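Local coordinates for protein putative acyl-CoA thioester hydrolase YbhC (Escherichia coli K-12, PDB 3GRH) that is a putative thioesterase of the outer membrane, related to pectinesterases by family yet neither binding pectin nor showing pectinesterase activity, at residues Leu205-Glu211 against Ile237-Leu243. Sequence-based numbering, arbitrary orientation.
Sequences LQNLTIE and INNVNIL
The hydroxyl of Thr209 is held by two partners: Asn241 ND2 donates to its OG1 over 3.2 Å, with OG1 lying 22° out of the Asn241 amide plane, and OG1 is also hydrogen-bonded to the carbonyl of Pro139. With chi1 at -63° the hydroxyl sits beside the backbone N, and the methyl CG2 is turned to Leu243 CD1, 3.7 Å away. Replacing Thr209 by a valine would probably leave the Asn241 amide without this acceptor and freer to turn.

This pair of coils illustrates the parallel beta-helix, in which like positions of successive turns sit one above another. Main-chain bonds such as Ile210 N to Asn241 O (2.9 Å) hold the register. At the corner, Asn207 and Asn239 both take a left-handed helical backbone, and their amides run side by side with planes only 10° apart. The two side-chain amides do not bond to each other; a water 2.7 Å from Asn207 OD1 reaches Asn239 ND2 weakly, while Asn207 ND2 is held by Gly134 and Gly136. Gln206 NE2 makes a weak 2.8 Å bond to Asn238 OD1; the ND2 of Asn238 bonds Thr271 in the next coil. Leu208 CD1 packs 4.0 Å from Val240 CG1 on the interior face. Aliphatic packing thus joins the coils there, and mostly polar contacts on the Thr209 and Asn241 face.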
loop_
_atom_site.group_PDB
_atom_site.type_symbol
_atom_site.label_atom_id
_atom_site.label_comp_id
_atom_site.label_asym_id
_atom_site.label_seq_id
_atom_site.Cartn_x
_atom_site.Cartn_y
_atom_site.Cartn_z
ATOM N N LEU A 205 -10.987 0.189 -6.460
ATOM C CA LEU A 205 -10.268 0.908 -7.555
ATOM C C LEU A 205 -9.859 -0.101 -8.609
ATOM O O LEU A 205 -9.419 -1.163 -8.284
ATOM C CB LEU A 205 -9.014 1.579 -7.051
ATOM C CG LEU A 205 -9.178 2.609 -5.983
ATOM C CD1 LEU A 205 -7.834 3.194 -5.576
ATOM C CD2 LEU A 205 -10.106 3.781 -6.385
ATOM N N GLN A 206 -10.114 0.218 -9.857
ATOM C CA GLN A 206 -9.770 -0.684 -10.943
ATOM C C GLN A 206 -9.357 0.085 -12.200
ATOM O O GLN A 206 -10.051 1.021 -12.589
ATOM C CB GLN A 206 -10.924 -1.603 -11.227
ATOM C CG GLN A 206 -10.614 -2.653 -12.301
ATOM C CD GLN A 206 -11.624 -3.746 -12.359
ATOM O OE1 GLN A 206 -12.628 -3.653 -13.154
ATOM N NE2 GLN A 206 -11.426 -4.787 -11.571
ATOM N N ASN A 207 -8.325 -0.384 -12.907
ATOM C CA ASN A 207 -8.034 0.041 -14.254
ATOM C C ASN A 207 -7.735 1.515 -14.380
ATOM O O ASN A 207 -8.212 2.231 -15.246
ATOM C CB ASN A 207 -9.097 -0.388 -15.271
ATOM C CG ASN A 207 -8.594 -0.283 -16.691
ATOM O OD1 ASN A 207 -7.409 -0.645 -16.979
ATOM N ND2 ASN A 207 -9.489 0.047 -17.609
ATOM N N LEU A 208 -6.845 2.008 -13.519
ATOM C CA LEU A 208 -6.413 3.390 -13.541
ATOM C C LEU A 208 -5.031 3.526 -12.939
ATOM O O LEU A 208 -4.488 2.563 -12.443
ATOM C CB LEU A 208 -7.355 4.337 -12.849
ATOM C CG LEU A 208 -7.917 3.949 -11.531
ATOM C CD1 LEU A 208 -6.905 4.192 -10.436
ATOM C CD2 LEU A 208 -9.170 4.666 -11.265
ATOM N N THR A 209 -4.470 4.721 -13.060
ATOM C CA THR A 209 -3.112 5.033 -12.605
ATOM C C THR A 209 -3.219 6.158 -11.638
ATOM O O THR A 209 -3.867 7.141 -11.900
ATOM C CB THR A 209 -2.169 5.439 -13.760
ATOM O OG1 THR A 209 -2.084 4.277 -14.613
ATOM C CG2 THR A 209 -0.768 5.784 -13.255
ATOM N N ILE A 210 -2.521 6.004 -10.521
ATOM C CA ILE A 210 -2.441 7.088 -9.497
ATOM C C ILE A 210 -0.960 7.378 -9.262
ATOM O O ILE A 210 -0.196 6.473 -9.048
ATOM C CB ILE A 210 -3.070 6.727 -8.204
ATOM C CG1 ILE A 210 -4.588 6.512 -8.357
ATOM C CG2 ILE A 210 -2.784 7.847 -7.200
ATOM C CD1 ILE A 210 -5.248 5.681 -7.245
ATOM N N GLU A 211 -0.557 8.644 -9.422
ATOM C CA GLU A 211 0.881 8.999 -9.419
ATOM C C GLU A 211 1.033 10.260 -8.560
ATOM O O GLU A 211 0.313 11.226 -8.731
ATOM C CB GLU A 211 1.380 9.226 -10.847
ATOM C CG GLU A 211 2.836 9.556 -10.960
ATOM C CD GLU A 211 3.411 9.468 -12.350
ATOM O OE1 GLU A 211 3.207 8.403 -12.991
ATOM O OE2 GLU A 211 4.117 10.419 -12.757
ATOM N N ILE A 237 -8.206 -3.185 -4.600
ATOM C CA ILE A 237 -7.507 -2.412 -5.658
ATOM C C ILE A 237 -7.082 -3.449 -6.679
ATOM O O ILE A 237 -6.314 -4.390 -6.322
ATOM C CB ILE A 237 -6.289 -1.731 -5.041
ATOM C CG1 ILE A 237 -6.779 -0.656 -4.088
ATOM C CG2 ILE A 237 -5.465 -1.127 -6.124
ATOM C CD1 ILE A 237 -5.724 -0.151 -3.165
ATOM N N ASN A 238 -7.601 -3.355 -7.917
ATOM C CA ASN A 238 -7.364 -4.388 -8.913
ATOM C C ASN A 238 -6.912 -3.749 -10.215
ATOM O O ASN A 238 -7.531 -2.820 -10.714
ATOM C CB ASN A 238 -8.606 -5.248 -9.152
ATOM C CG ASN A 238 -8.370 -6.258 -10.215
ATOM O OD1 ASN A 238 -9.029 -6.241 -11.298
ATOM N ND2 ASN A 238 -7.398 -7.120 -9.979
ATOM N N ASN A 239 -5.811 -4.235 -10.768
ATOM C CA ASN A 239 -5.306 -3.722 -12.082
ATOM C C ASN A 239 -5.131 -2.242 -12.056
ATOM O O ASN A 239 -5.660 -1.517 -12.901
ATOM C CB ASN A 239 -6.228 -4.134 -13.217
ATOM C CG ASN A 239 -5.593 -3.977 -14.582
ATOM O OD1 ASN A 239 -4.363 -4.058 -14.723
ATOM N ND2 ASN A 239 -6.433 -3.675 -15.576
ATOM N N VAL A 240 -4.398 -1.760 -11.051
ATOM C CA VAL A 240 -4.071 -0.329 -10.864
ATOM C C VAL A 240 -2.586 -0.164 -10.947
ATOM O O VAL A 240 -1.832 -1.006 -10.460
ATOM C CB VAL A 240 -4.695 0.213 -9.558
ATOM C CG1 VAL A 240 -4.156 1.614 -9.126
ATOM C CG2 VAL A 240 -6.185 0.261 -9.673
ATOM N N ASN A 241 -2.120 0.966 -11.465
ATOM C CA ASN A 241 -0.704 1.330 -11.377
ATOM C C ASN A 241 -0.595 2.405 -10.319
ATOM O O ASN A 241 -1.320 3.395 -10.390
ATOM C CB ASN A 241 -0.178 1.964 -12.684
ATOM C CG ASN A 241 -0.182 1.025 -13.846
ATOM O OD1 ASN A 241 -0.021 -0.161 -13.725
ATOM N ND2 ASN A 241 -0.506 1.568 -15.018
ATOM N N ILE A 242 0.276 2.198 -9.350
ATOM C CA ILE A 242 0.556 3.177 -8.296
ATOM C C ILE A 242 1.996 3.592 -8.386
ATOM O O ILE A 242 2.878 2.749 -8.217
ATOM C CB ILE A 242 0.243 2.591 -6.882
ATOM C CG1 ILE A 242 -1.096 1.875 -6.837
ATOM C CG2 ILE A 242 0.259 3.765 -5.956
ATOM C CD1 ILE A 242 -1.264 1.082 -5.532
ATOM N N LEU A 243 2.215 4.855 -8.777
ATOM C CA LEU A 243 3.518 5.316 -9.222
ATOM C C LEU A 243 4.024 6.404 -8.323
ATOM O O LEU A 243 3.353 7.418 -8.067
ATOM C CB LEU A 243 3.477 5.819 -10.666
ATOM C CG LEU A 243 2.978 4.796 -11.649
ATOM C CD1 LEU A 243 2.925 5.388 -13.033
ATOM C CD2 LEU A 243 3.723 3.514 -11.668
HETATM O O HOH W 1 -7.297 -2.733 -18.760
#